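Local coordinates for protein alpha-glucosidase (Pseudoalteromonas sp. K8, PDB 5HQA) that hydrolyses alpha-glucosidic linkages as a chloride-activated, calcium-binding glycoside hydrolase of family 97, at residues D239-D244 with L478-M483; I558-A563 with L602-N607. All coordinates share one frame; numbering follows the deposited sequence. Where two conformers were deposited one is given.

From the N terminus, the chain first builds the beta-rich N-terminal region, whose last strand, 224-234, leads into helix 237-241. Contact 1 sets the end of that helix against the segment 478-483, closing a loop of more than 230 residues that holds most of the catalytic barrel, and so joins the N-terminal region to the barrel. Contact 2 opens only after contact 1 has closed; it joins strand 554-563 to the loop 602-607 within the C-terminal region, so the two loops follow in series and neither nest nor cross. Their centres lie about 15 Å apart, yet they are linked: Val241 CG1 packs 3.6 Å from Ala559 CB, and Asn242 OD1 probably accepts a hydrogen bond from Ala559 N.

Contact 1. Residues D239-D244 with L478-M483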
ATOM      1  N   ASP A 239     -10.512  -0.509 -14.076  1.00 11.54           N
ATOM      2  CA  ASP A 239     -10.573   0.950 -14.098  1.00 12.76           C
ATOM      3  C   ASP A 239     -10.241   1.538 -12.735  1.00 14.68           C
ATOM      4  O   ASP A 239      -9.749   2.668 -12.654  1.00 16.58           O
ATOM      5  CB  ASP A 239     -11.949   1.434 -14.555  1.00 14.16           C
ATOM      6  CG  ASP A 239     -12.247   1.073 -15.999  1.00 22.25           C
ATOM      7  OD1 ASP A 239     -11.291   0.871 -16.784  1.00 21.21           O
ATOM      8  OD2 ASP A 239     -13.442   0.996 -16.351  1.00 23.66           O
ATOM      9  N   LEU A 240     -10.509   0.797 -11.655  1.00 11.75           N
ATOM     10  CA  LEU A 240     -10.045   1.228 -10.341  1.00 10.97           C
ATOM     11  C   LEU A 240      -8.527   1.206 -10.276  1.00 12.93           C
ATOM     12  O   LEU A 240      -7.903   2.129  -9.740  1.00 13.36           O
ATOM     13  CB  LEU A 240     -10.614   0.319  -9.247  1.00 13.53           C
ATOM     14  CG  LEU A 240     -12.127   0.138  -9.145  1.00 16.99           C
ATOM     15  CD1 LEU A 240     -12.456  -0.794  -7.982  1.00 14.43           C
ATOM     16  CD2 LEU A 240     -12.792   1.473  -8.969  1.00 16.89           C
ATOM     17  N   VAL A 241      -7.925   0.143 -10.803  1.00 11.28           N
ATOM     18  CA  VAL A 241      -6.482  -0.035 -10.700  1.00 11.74           C
ATOM     19  C   VAL A 241      -5.743   1.055 -11.475  1.00 14.20           C
ATOM     20  O   VAL A 241      -4.771   1.639 -10.979  1.00 14.83           O
ATOM     21  CB  VAL A 241      -6.101  -1.445 -11.188  1.00 11.18           C
ATOM     22  CG1 VAL A 241      -4.604  -1.579 -11.276  1.00 11.38           C
ATOM     23  CG2 VAL A 241      -6.694  -2.510 -10.259  1.00 10.13           C
ATOM     24  N   ASN A 242      -6.198   1.360 -12.689  1.00 11.28           N
ATOM     25  CA  ASN A 242      -5.460   2.240 -13.594  1.00 13.47           C
ATOM     26  C   ASN A 242      -5.638   3.732 -13.295  1.00 18.09           C
ATOM     27  O   ASN A 242      -5.241   4.560 -14.112  1.00 28.70           O
ATOM     28  CB  ASN A 242      -5.862   1.935 -15.038  1.00 12.86           C
ATOM     29  CG  ASN A 242      -5.376   0.578 -15.478  1.00 15.21           C
ATOM     30  OD1 ASN A 242      -4.284   0.154 -15.090  1.00 14.41           O
ATOM     31  ND2 ASN A 242      -6.181  -0.124 -16.270  1.00 13.52           N
ATOM     32  N   SER A 243      -6.179   4.098 -12.148  1.00 16.79           N
ATOM     33  CA  SER A 243      -6.367   5.502 -11.810  1.00 16.88           C
ATOM     34  C   SER A 243      -5.173   6.044 -11.018  1.00 15.48           C
ATOM     35  O   SER A 243      -4.555   5.328 -10.227  1.00 13.57           O
ATOM     36  CB  SER A 243      -7.654   5.673 -11.001  1.00 13.59           C
ATOM     37  OG  SER A 243      -7.778   7.002 -10.532  1.00 14.89           O
ATOM     38  N   ASP A 244      -4.851   7.323 -11.246  1.00 13.21           N
ATOM     39  CA  ASP A 244      -3.840   8.044 -10.476  1.00 11.89           C
ATOM     40  C   ASP A 244      -4.450   8.995  -9.447  1.00 12.63           C
ATOM     41  O   ASP A 244      -3.771   9.918  -8.983  1.00 13.22           O
ATOM     42  CB  ASP A 244      -2.929   8.840 -11.412  1.00 14.90           C
ATOM     43  CG  ASP A 244      -2.064   7.953 -12.285  1.00 19.81           C
ATOM     44  OD1 ASP A 244      -1.316   7.110 -11.742  1.00 19.20           O
ATOM     45  OD2 ASP A 244      -2.127   8.106 -13.525  1.00 20.96           O
ATOM     46  N   LEU A 478      -5.925  -8.503  -3.018  1.00 10.79           N
ATOM     47  CA  LEU A 478      -5.042  -7.363  -2.782  1.00 10.35           C
ATOM     48  C   LEU A 478      -5.042  -6.400  -3.955  1.00 10.65           C
ATOM     49  O   LEU A 478      -5.066  -5.177  -3.767  1.00 10.56           O
ATOM     50  CB  LEU A 478      -3.605  -7.841  -2.525  1.00  9.79           C
ATOM     51  CG  LEU A 478      -3.317  -8.572  -1.209  1.00 11.33           C
ATOM     52  CD1 LEU A 478      -1.851  -9.038  -1.189  1.00  9.63           C
ATOM     53  CD2 LEU A 478      -3.622  -7.686  -0.003  1.00 13.20           C
ATOM     54  N   ALA A 479      -5.013  -6.938  -5.176  1.00 10.44           N
ATOM     55  CA  ALA A 479      -4.831  -6.102  -6.360  1.00 10.02           C
ATOM     56  C   ALA A 479      -5.933  -5.062  -6.519  1.00 10.11           C
ATOM     57  O   ALA A 479      -5.706  -4.022  -7.144  1.00 12.49           O
ATOM     58  CB  ALA A 479      -4.760  -6.972  -7.616  1.00  9.88           C
ATOM     59  N   PHE A 480      -7.128  -5.319  -5.984  1.00  8.70           N
ATOM     60  CA  PHE A 480      -8.252  -4.402  -6.149  1.00  9.67           C
ATOM     61  C   PHE A 480      -8.685  -3.780  -4.828  1.00 12.18           C
ATOM     62  O   PHE A 480      -9.738  -3.127  -4.760  1.00 10.22           O
ATOM     63  CB  PHE A 480      -9.435  -5.117  -6.810  1.00  9.27           C
ATOM     64  CG  PHE A 480      -9.115  -5.695  -8.163  1.00  9.77           C
ATOM     65  CD1 PHE A 480      -9.217  -4.912  -9.307  1.00 10.12           C
ATOM     66  CD2 PHE A 480      -8.714  -7.024  -8.291  1.00 10.88           C
ATOM     67  CE1 PHE A 480      -8.917  -5.435 -10.552  1.00 10.69           C
ATOM     68  CE2 PHE A 480      -8.414  -7.564  -9.536  1.00 10.05           C
ATOM     69  CZ  PHE A 480      -8.520  -6.771 -10.670  1.00 11.65           C
ATOM     70  N   THR A 481      -7.901  -3.970  -3.776  1.00 10.12           N
ATOM     71  CA  THR A 481      -8.214  -3.374  -2.491  1.00  8.99           C
ATOM     72  C   THR A 481      -6.966  -2.673  -1.969  1.00  9.89           C
ATOM     73  O   THR A 481      -6.727  -1.504  -2.289  1.00 11.37           O
ATOM     74  CB  THR A 481      -8.723  -4.452  -1.521  1.00 11.08           C
ATOM     75  OG1 THR A 481      -7.753  -5.505  -1.413  1.00 11.32           O
ATOM     76  CG2 THR A 481     -10.050  -5.051  -2.013  1.00  9.97           C
ATOM     77  N   ARG A 482      -6.149  -3.399  -1.197  1.00 10.26           N
ATOM     78  CA  ARG A 482      -4.921  -2.840  -0.633  1.00  9.14           C
ATOM     79  C   ARG A 482      -4.056  -2.144  -1.685  1.00 10.12           C
ATOM     80  O   ARG A 482      -3.511  -1.062  -1.433  1.00 10.72           O
ATOM     81  CB  ARG A 482      -4.130  -3.956   0.056  1.00  8.49           C
ATOM     82  CG  ARG A 482      -2.674  -3.616   0.336  1.00  9.37           C
ATOM     83  CD  ARG A 482      -2.517  -2.509   1.386  1.00 10.55           C
ATOM     84  NE  ARG A 482      -1.096  -2.246   1.618  1.00  9.70           N
ATOM     85  CZ  ARG A 482      -0.326  -1.521   0.809  1.00 10.35           C
ATOM     86  NH1 ARG A 482       0.962  -1.357   1.089  1.00 11.60           N
ATOM     87  NH2 ARG A 482      -0.847  -0.953  -0.276  1.00  8.60           N
ATOM     88  N   MET A 483      -3.914  -2.742  -2.875  1.00  8.98           N
ATOM     89  CA  MET A 483      -2.992  -2.166  -3.853  1.00  9.66           C
ATOM     90  C   MET A 483      -3.526  -0.876  -4.471  1.00 12.10           C
ATOM     91  O   MET A 483      -2.747  -0.135  -5.083  1.00 11.91           O
ATOM     92  CB  MET A 483      -2.658  -3.177  -4.953  1.00  8.62           C
ATOM     93  CG  MET A 483      -1.937  -4.431  -4.449  1.00  8.51           C
ATOM     94  SD  MET A 483      -0.537  -4.123  -3.333  1.00 12.95           S
ATOM     95  CE  MET A 483       0.619  -3.323  -4.443  1.00 10.67           C
TER
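Val241 packs against Phe480 where the end of helix 237-241 meets the segment 478-483. One methyl does the touching: Val241 CG2 lies 3.6 Å from Phe480 CD1 and 3.7 Å from Phe480 CE1, approaching the ring obliquely. Val241 CG2 is also 3.6 Å from Ala479 O, and so sits in the notch formed by the CD1-CE1 side of the ring and this carbonyl oxygen. With chi1 at 172°, CG2 of the valine is anti to the carbonyl carbon, beside the backbone N, and faces the ring. CB of Phe480 is not aimed at the helix; chi1 of -59°, which puts CG beside the backbone N, brings the ring atoms CD1 and CE1 to the valine. Leu240 flanks the pair: its CB is aimed at the segment, but the side chain stands off, Leu240 CD1 being 4.8 Å from Phe480 O. No hydrogen bond crosses. Leu478 O accepts from Thr481 N, closing a type I turn from Leu478 to Thr481, and from Met483 N, the two donors arriving from opposite faces of the carbonyl plane. The contact thus joins the helix after the N-terminal beta-rich region to the barrel-family region. Strand 567-574 of the C-terminal region packs against both, with Phe570 on Val241 and Ile568 on Ala479 and Phe480, while helix 482-485 brings Leu484 to Leu240 and Val241, and Thr173 of strand 172-175 hydrogen-bonds Phe480 O through OG1.

Contact 2. Residues I558-A563 with L602-N607; sequences IALDGA and LDFLDN
Phe604 presents its ring to Leu560, and this pair is the close part of the contact between strand 554-563 and the loop 602-607. Leu560 CD1 lies 3.7 Å from Phe604 CE2 and 3.9 Å from Phe604 CD2, so a single methyl meets one side of the ring obliquely, and the two side chains cross at about a right angle. In Phe604, chi1 of 56° sets CG between the backbone N and the carbonyl carbon, carrying the ring toward the strand. Leu602 O stands 4.3 Å above one face of the Phe604 ring, displaced toward the rim. Trp585 also meets the ring, with the planes inclined at about 55°, and Ala571 of strand 567-574 touches both Leu560 and Phe604.

Packing is looser at Ile558, where CD1 comes no nearer than 4.2 Å to Phe604 CB and touches the root of the side chain, not its ring. No hydrogen bond spans the segments, and the exposed Asp603 marks the solvent side: Asp603 OD1 is 6.0 Å from Leu560 CD2. The loop is instead shaped by its own type I beta turn, in which Leu605 N donates to Leu602 O over 3.0 Å. Asp606 is itself bonded to strand residues, by a salt bridge from OD2 to Lys573 and a hydrogen bond from OD1 to Trp585.

Ile558 and Leu560, separated by one residue, both point to the loop, the alternation expected of a beta strand. Here a loop aromatic packs over one face of the six-stranded antiparallel sheet of the C-terminal region, at its outer strands, a surface contact away from the calcium and magnesium sites.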
ATOM      1  N   ILE A 558      -0.217  -0.876 -16.895  1.00 13.26           N
ATOM      2  CA  ILE A 558      -1.595  -1.064 -17.356  1.00 14.38           C
ATOM      3  C   ILE A 558      -2.118  -2.375 -16.795  1.00 14.16           C
ATOM      4  O   ILE A 558      -1.593  -3.443 -17.133  1.00 13.95           O
ATOM      5  CB  ILE A 558      -1.721  -1.111 -18.891  1.00 18.65           C
ATOM      6  CG1 ILE A 558      -0.889  -0.016 -19.557  1.00 27.52           C
ATOM      7  CG2 ILE A 558      -3.197  -1.011 -19.289  1.00 17.85           C
ATOM      8  CD1 ILE A 558      -0.617  -0.266 -21.028  1.00 34.72           C
ATOM      9  N   ALA A 559      -3.170  -2.311 -15.984  1.00 12.05           N
ATOM     10  CA  ALA A 559      -3.922  -3.518 -15.656  1.00 12.35           C
ATOM     11  C   ALA A 559      -4.790  -3.850 -16.865  1.00 13.89           C
ATOM     12  O   ALA A 559      -5.718  -3.102 -17.194  1.00 13.05           O
ATOM     13  CB  ALA A 559      -4.758  -3.321 -14.394  1.00 10.85           C
ATOM     14  N   LEU A 560      -4.461  -4.952 -17.550  1.00 12.32           N
ATOM     15  CA  LEU A 560      -5.107  -5.280 -18.819  1.00 13.68           C
ATOM     16  C   LEU A 560      -6.472  -5.921 -18.629  1.00 15.90           C
ATOM     17  O   LEU A 560      -7.366  -5.721 -19.457  1.00 16.12           O
ATOM     18  CB  LEU A 560      -4.227  -6.227 -19.627  1.00 12.90           C
ATOM     19  CG  LEU A 560      -2.862  -5.691 -20.045  1.00 16.23           C
ATOM     20  CD1 LEU A 560      -2.051  -6.788 -20.708  1.00 15.62           C
ATOM     21  CD2 LEU A 560      -3.051  -4.525 -20.985  1.00 15.64           C
ATOM     22  N   ASP A 561      -6.642  -6.705 -17.574  1.00 13.97           N
ATOM     23  CA  ASP A 561      -7.865  -7.467 -17.370  1.00 14.88           C
ATOM     24  C   ASP A 561      -7.852  -7.961 -15.931  1.00 15.35           C
ATOM     25  O   ASP A 561      -6.805  -7.970 -15.277  1.00 12.97           O
ATOM     26  CB  ASP A 561      -7.952  -8.632 -18.362  1.00 13.97           C
ATOM     27  CG  ASP A 561      -9.332  -9.253 -18.420  1.00 19.94           C
ATOM     28  OD1 ASP A 561      -9.454 -10.312 -19.073  1.00 22.31           O
ATOM     29  OD2 ASP A 561     -10.288  -8.697 -17.817  1.00 18.50           O
ATOM     30  N   GLY A 562      -9.018  -8.350 -15.436  1.00 12.72           N
ATOM     31  CA  GLY A 562      -9.082  -8.861 -14.081  1.00 10.81           C
ATOM     32  C   GLY A 562     -10.482  -8.790 -13.528  1.00 11.37           C
ATOM     33  O   GLY A 562     -11.387  -8.183 -14.107  1.00 13.60           O
ATOM     34  N   ALA A 563     -10.646  -9.430 -12.375  1.00 12.45           N
ATOM     35  CA  ALA A 563     -11.900  -9.419 -11.634  1.00 12.27           C
ATOM     36  C   ALA A 563     -11.553  -9.616 -10.169  1.00 11.97           C
ATOM     37  O   ALA A 563     -10.701 -10.449  -9.842  1.00 12.81           O
ATOM     38  CB  ALA A 563     -12.858 -10.521 -12.119  1.00 12.62           C
ATOM     39  N   LEU A 602      -1.377  -8.393 -27.303  1.00 20.16           N
ATOM     40  CA  LEU A 602      -0.073  -7.795 -27.052  1.00 17.88           C
ATOM     41  C   LEU A 602       0.037  -6.390 -27.624  1.00 19.73           C
ATOM     42  O   LEU A 602       1.154  -5.899 -27.821  1.00 19.86           O
ATOM     43  CB  LEU A 602       1.044  -8.685 -27.613  1.00 17.97           C
ATOM     44  CG  LEU A 602       1.143 -10.084 -26.990  1.00 18.26           C
ATOM     45  CD1 LEU A 602       2.355 -10.838 -27.536  1.00 17.92           C
ATOM     46  CD2 LEU A 602       1.196 -10.009 -25.464  1.00 16.58           C
ATOM     47  N   ASP A 603      -1.091  -5.723 -27.883  1.00 20.64           N
ATOM     48  CA  ASP A 603      -0.981  -4.424 -28.539  1.00 21.70           C
ATOM     49  C   ASP A 603      -0.477  -3.318 -27.611  1.00 21.68           C
ATOM     50  O   ASP A 603      -0.325  -2.181 -28.068  1.00 22.58           O
ATOM     51  CB  ASP A 603      -2.314  -4.029 -29.190  1.00 22.69           C
ATOM     52  CG  ASP A 603      -3.459  -3.868 -28.194  1.00 30.11           C
ATOM     53  OD1 ASP A 603      -3.234  -3.784 -26.969  1.00 32.58           O
ATOM     54  OD2 ASP A 603      -4.616  -3.811 -28.661  1.00 36.53           O
ATOM     55  N   PHE A 604      -0.187  -3.609 -26.338  1.00 21.26           N
ATOM     56  CA  PHE A 604       0.538  -2.637 -25.527  1.00 19.49           C
ATOM     57  C   PHE A 604       1.991  -2.492 -25.966  1.00 20.37           C
ATOM     58  O   PHE A 604       2.612  -1.464 -25.678  1.00 21.51           O
ATOM     59  CB  PHE A 604       0.474  -3.010 -24.038  1.00 16.85           C
ATOM     60  CG  PHE A 604       0.974  -4.391 -23.730  1.00 16.84           C
ATOM     61  CD1 PHE A 604       2.322  -4.621 -23.494  1.00 18.07           C
ATOM     62  CD2 PHE A 604       0.090  -5.465 -23.660  1.00 17.16           C
ATOM     63  CE1 PHE A 604       2.790  -5.902 -23.204  1.00 18.72           C
ATOM     64  CE2 PHE A 604       0.550  -6.750 -23.375  1.00 16.91           C
ATOM     65  CZ  PHE A 604       1.905  -6.967 -23.139  1.00 17.20           C
ATOM     66  N   LEU A 605       2.543  -3.486 -26.660  1.00 18.27           N
ATOM     67  CA  LEU A 605       3.925  -3.398 -27.106  1.00 17.70           C
ATOM     68  C   LEU A 605       4.092  -2.248 -28.094  1.00 22.40           C
ATOM     69  O   LEU A 605       3.182  -1.923 -28.861  1.00 25.41           O
ATOM     70  CB  LEU A 605       4.358  -4.711 -27.760  1.00 17.68           C
ATOM     71  CG  LEU A 605       4.379  -5.938 -26.856  1.00 17.55           C
ATOM     72  CD1 LEU A 605       4.706  -7.186 -27.677  1.00 17.22           C
ATOM     73  CD2 LEU A 605       5.386  -5.729 -25.745  1.00 17.67           C
ATOM     74  N   ASP A 606       5.275  -1.631 -28.067  1.00 20.62           N
ATOM     75  CA  ASP A 606       5.570  -0.516 -28.962  1.00 24.07           C
ATOM     76  C   ASP A 606       5.390  -0.932 -30.414  1.00 28.42           C
ATOM     77  O   ASP A 606       5.894  -1.974 -30.845  1.00 28.18           O
ATOM     78  CB  ASP A 606       6.994  -0.016 -28.732  1.00 24.61           C
ATOM     79  CG  ASP A 606       7.240   0.376 -27.294  1.00 31.71           C
ATOM     80  OD1 ASP A 606       7.470  -0.528 -26.463  1.00 25.88           O
ATOM     81  OD2 ASP A 606       7.184   1.585 -26.992  1.00 38.43           O
ATOM     82  N   ASN A 607       4.661  -0.111 -31.166  0.51 29.00           N
ATOM     83  CA  ASN A 607       4.395  -0.420 -32.563  0.51 32.30           C
ATOM     84  C   ASN A 607       5.694  -0.434 -33.357  0.51 31.38           C
ATOM     85  O   ASN A 607       6.603   0.366 -33.109  0.51 30.00           O
ATOM     86  CB  ASN A 607       3.418   0.599 -33.154  0.51 36.38           C
ATOM     87  CG  ASN A 607       2.041   0.514 -32.527  0.51 39.57           C
ATOM     88  OD1 ASN A 607       1.546  -0.576 -32.225  0.51 43.01           O
ATOM     89  ND2 ASN A 607       1.415   1.666 -32.317  0.51 42.81           N
TER